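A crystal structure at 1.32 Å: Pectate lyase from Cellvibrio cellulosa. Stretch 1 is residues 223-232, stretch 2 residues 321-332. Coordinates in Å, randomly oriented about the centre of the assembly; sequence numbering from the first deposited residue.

Stretch 1 (223-232) LAFLMTQPQT
Stretch 2 321-332: SIINFAQKVGYL

Two helical ends from one chain meet here, with no touching pair closer than 95 residues in sequence. Residues 223-226 continue a helix that begins earlier, and a type I turn from Leu226 to Gln229 follows, leading into an extended run through Gln229 (phi/psi -88/157°) and Pro230 (-52/126°). The second stretch stays helical from Ser321 into its last turn near Val329. The register is set by Ala224 CA to Ile322 CA at 7.2 Å and Met227 CA to Ala326 CA at 9.0 Å, so both chains advance in the same sense along the contact. The tighter end is the one where Ala224 lies beside Ile322, its CB directed sideways and that of Ile322 toward the first stretch.

The helix of the second stretch closes with a Schellman motif. Tyr331 N donates to Ala326 O at 2.8 Å and Gly330 N to Gln327 O at 3.2 Å. Gly330 takes phi/psi 86/20°, where a CB would jam against the carbonyl O of the residue before; glycine suits the backbone here, independently of the partner stretch. The reversal leads into Tyr331, whose CB points toward the first stretch.

Apolar packing centres on Met227, which has the largest covered area, 101 Å². Its m, t, p rotamer (-71°, 171°, 90°) carries the methyl into a pocket of the second stretch: CE lies 3.4 Å from Phe325 CD2, 3.6 Å from Val329 CG2, 4.1 Å from Ala326 CA and 4.3 Å from Tyr331 CD2. An unbranched, flexible side chain thus reaches several partners across the wider backbone gap. The sulfur sits at the edge of the Phe325 ring, with SD 4.8 Å from the ring centroid and 74° off its normal; Phe325 is t, with chi2 58°. Ile322 (t, p; -158°, 68°) fills the narrower end: its CD1 is 4.1 Å from Met227 SD and 4.3 Å from Ala224 CB, while its CG1 is 4.0 Å from Leu223 CB. Leu223 is m, t.

One hydrogen bond crosses the contact: Tyr331 OH donates to Gln231 OE1 at 2.6 Å, with the oxygen near the plane of the tyrosine ring, at its edge. Tyr331 has chi1 -89° and chi2 26°. Gln231 (m, m; chi3 -67°) is fixed from behind, because its NE2 donates to Gln229 O at 2.8 Å and to Leu226 O at 2.9 Å. With NE2 held by these two carbonyls, the amide is oriented so that OE1 is presented to the phenol of Tyr331. Nearby, Thr228 (p) braces the turn, OG1 donating to Phe225 O at 2.7 Å and accepting from Gln229 NE2 at 3.1 Å.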

# COMPACT_ATOMS: atom_id res chain seq x y z
N LEU A 223 7.76 3.32 0.47
CA LEU A 223 8.89 4.01 -0.15
C LEU A 223 8.55 4.57 -1.52
O LEU A 223 8.91 5.68 -1.85
CB LEU A 223 10.10 3.08 -0.22
CG LEU A 223 10.68 2.75 1.14
CD1 LEU A 223 11.67 1.59 1.05
CD2 LEU A 223 11.35 3.94 1.80
N ALA A 224 7.84 3.79 -2.30
CA ALA A 224 7.45 4.23 -3.63
C ALA A 224 6.57 5.49 -3.51
O ALA A 224 6.77 6.46 -4.23
CB ALA A 224 6.71 3.13 -4.34
N PHE A 225 5.61 5.48 -2.59
CA PHE A 225 4.82 6.68 -2.36
C PHE A 225 5.69 7.87 -1.95
O PHE A 225 5.54 8.96 -2.48
CB PHE A 225 3.74 6.48 -1.31
CG PHE A 225 3.19 7.78 -0.85
CD1 PHE A 225 2.42 8.54 -1.69
CD2 PHE A 225 3.57 8.29 0.37
CE1 PHE A 225 2.00 9.80 -1.30
CE2 PHE A 225 3.17 9.54 0.75
CZ PHE A 225 2.36 10.28 -0.08
N LEU A 226 6.59 7.66 -1.00
CA LEU A 226 7.45 8.76 -0.57
C LEU A 226 8.26 9.32 -1.71
O LEU A 226 8.50 10.52 -1.76
CB LEU A 226 8.37 8.34 0.56
CG LEU A 226 7.70 8.15 1.91
CD1 LEU A 226 8.77 7.62 2.87
CD2 LEU A 226 7.05 9.41 2.46
N MET A 227 8.65 8.46 -2.64
CA MET A 227 9.43 8.86 -3.78
C MET A 227 8.62 9.66 -4.81
O MET A 227 9.23 10.23 -5.72
CB MET A 227 10.09 7.64 -4.41
CG MET A 227 11.19 7.11 -3.54
SD MET A 227 11.86 5.54 -4.05
CE MET A 227 13.17 6.01 -5.14
N THR A 228 7.30 9.73 -4.67
CA THR A 228 6.49 10.61 -5.51
C THR A 228 6.46 12.03 -4.94
O THR A 228 6.00 12.95 -5.62
CB THR A 228 5.03 10.13 -5.67
OG1 THR A 228 4.33 10.30 -4.42
CG2 THR A 228 4.90 8.64 -6.08
N GLN A 229 6.86 12.20 -3.69
CA GLN A 229 6.73 13.48 -3.00
C GLN A 229 7.92 14.38 -3.23
O GLN A 229 9.00 13.91 -3.60
CB GLN A 229 6.55 13.23 -1.50
CG GLN A 229 5.28 12.49 -1.20
CD GLN A 229 4.08 13.25 -1.74
OE1 GLN A 229 3.75 14.32 -1.23
NE2 GLN A 229 3.47 12.75 -2.81
N PRO A 230 7.72 15.69 -3.05
CA PRO A 230 8.86 16.59 -3.02
C PRO A 230 9.87 16.07 -2.02
O PRO A 230 9.52 15.80 -0.88
CB PRO A 230 8.26 17.91 -2.55
CG PRO A 230 6.84 17.86 -2.96
CD PRO A 230 6.46 16.42 -2.83
N GLN A 231 11.10 15.89 -2.49
CA GLN A 231 12.15 15.28 -1.69
C GLN A 231 12.79 16.30 -0.75
O GLN A 231 13.89 16.76 -0.97
CB GLN A 231 13.18 14.60 -2.57
CG GLN A 231 12.63 13.46 -3.39
CD GLN A 231 12.16 12.30 -2.52
OE1 GLN A 231 12.97 11.64 -1.88
NE2 GLN A 231 10.85 12.07 -2.50
N THR A 232 12.10 16.60 0.32
CA THR A 232 12.65 17.45 1.36
C THR A 232 13.84 16.72 1.97
O THR A 232 14.02 15.51 1.78
CB THR A 232 11.62 17.73 2.46
OG1 THR A 232 11.32 16.52 3.17
CG2 THR A 232 10.27 18.19 1.92
N SER A 321 12.43 -4.58 -6.71
CA SER A 321 11.82 -3.49 -7.45
C SER A 321 12.25 -2.13 -6.87
O SER A 321 12.63 -1.22 -7.60
CB SER A 321 10.31 -3.64 -7.48
OG SER A 321 9.76 -3.51 -6.21
N ILE A 322 12.19 -1.98 -5.56
CA ILE A 322 12.49 -0.69 -4.98
C ILE A 322 13.97 -0.39 -5.01
O ILE A 322 14.37 0.74 -5.17
CB ILE A 322 11.91 -0.54 -3.54
CG1 ILE A 322 11.75 0.94 -3.19
CG2 ILE A 322 12.70 -1.29 -2.51
CD1 ILE A 322 10.69 1.66 -3.99
N ILE A 323 14.79 -1.42 -4.87
CA ILE A 323 16.25 -1.24 -4.92
C ILE A 323 16.67 -0.81 -6.30
O ILE A 323 17.45 0.13 -6.46
CB ILE A 323 16.96 -2.54 -4.51
CG1 ILE A 323 16.77 -2.74 -3.01
CG2 ILE A 323 18.44 -2.50 -4.90
CD1 ILE A 323 17.22 -4.09 -2.54
N ASN A 324 16.11 -1.45 -7.32
CA ASN A 324 16.49 -1.11 -8.68
C ASN A 324 16.01 0.28 -9.04
O ASN A 324 16.69 1.02 -9.72
CB ASN A 324 15.96 -2.14 -9.68
CG ASN A 324 16.72 -3.47 -9.60
OD1 ASN A 324 16.23 -4.49 -10.09
ND2 ASN A 324 17.87 -3.46 -8.94
N PHE A 325 14.82 0.64 -8.56
CA PHE A 325 14.29 1.98 -8.80
C PHE A 325 15.13 3.00 -8.07
O PHE A 325 15.50 4.03 -8.65
CB PHE A 325 12.84 2.08 -8.36
CG PHE A 325 12.22 3.42 -8.59
CD1 PHE A 325 12.19 3.96 -9.86
CD2 PHE A 325 11.70 4.14 -7.55
CE1 PHE A 325 11.64 5.20 -10.08
CE2 PHE A 325 11.13 5.37 -7.77
CZ PHE A 325 11.11 5.90 -9.03
N ALA A 326 15.47 2.73 -6.81
CA ALA A 326 16.35 3.63 -6.07
C ALA A 326 17.69 3.81 -6.78
O ALA A 326 18.21 4.91 -6.82
CB ALA A 326 16.58 3.11 -4.70
N GLN A 327 18.22 2.74 -7.35
CA GLN A 327 19.50 2.82 -8.06
C GLN A 327 19.35 3.77 -9.25
O GLN A 327 20.20 4.61 -9.50
CB GLN A 327 19.93 1.43 -8.54
CG GLN A 327 21.37 1.37 -9.08
CD GLN A 327 21.50 1.77 -10.55
OE1 GLN A 327 20.50 2.03 -11.24
NE2 GLN A 327 22.74 1.80 -11.04
N LYS A 328 18.26 3.61 -9.99
CA LYS A 328 17.95 4.41 -11.17
C LYS A 328 17.97 5.91 -10.83
O LYS A 328 18.50 6.72 -11.59
CB LYS A 328 16.58 3.99 -11.72
CG LYS A 328 16.11 4.60 -13.07
CD LYS A 328 14.55 4.54 -13.12
CE LYS A 328 13.95 4.06 -14.43
NZ LYS A 328 13.32 5.17 -15.21
N VAL A 329 17.40 6.27 -9.68
CA VAL A 329 17.28 7.69 -9.30
C VAL A 329 18.41 8.20 -8.41
O VAL A 329 18.39 9.35 -7.97
CB VAL A 329 15.92 7.99 -8.62
CG1 VAL A 329 14.77 7.56 -9.48
CG2 VAL A 329 15.83 7.35 -7.23
N GLY A 330 19.40 7.35 -8.12
CA GLY A 330 20.58 7.76 -7.35
C GLY A 330 20.45 7.69 -5.84
O GLY A 330 21.21 8.31 -5.10
N TYR A 331 19.48 6.92 -5.36
CA TYR A 331 19.22 6.76 -3.92
C TYR A 331 19.82 5.50 -3.30
O TYR A 331 19.56 5.19 -2.13
CB TYR A 331 17.71 6.78 -3.68
CG TYR A 331 17.13 8.16 -3.45
CD1 TYR A 331 17.72 9.31 -3.97
CD2 TYR A 331 15.97 8.30 -2.74
CE1 TYR A 331 17.15 10.56 -3.74
CE2 TYR A 331 15.41 9.50 -2.52
CZ TYR A 331 16.00 10.64 -3.01
OH TYR A 331 15.39 11.84 -2.75
N LEU A 332 20.61 4.79 -4.10
CA LEU A 332 21.33 3.59 -3.67
C LEU A 332 22.84 3.84 -3.71
O LEU A 332 23.34 4.91 -4.05
CB LEU A 332 20.99 2.41 -4.58
CG LEU A 332 21.00 1.00 -3.99
CD1 LEU A 332 19.64 0.70 -3.40
CD2 LEU A 332 21.31 -0.01 -5.07
OXT LEU A 332 23.67 2.98 -3.42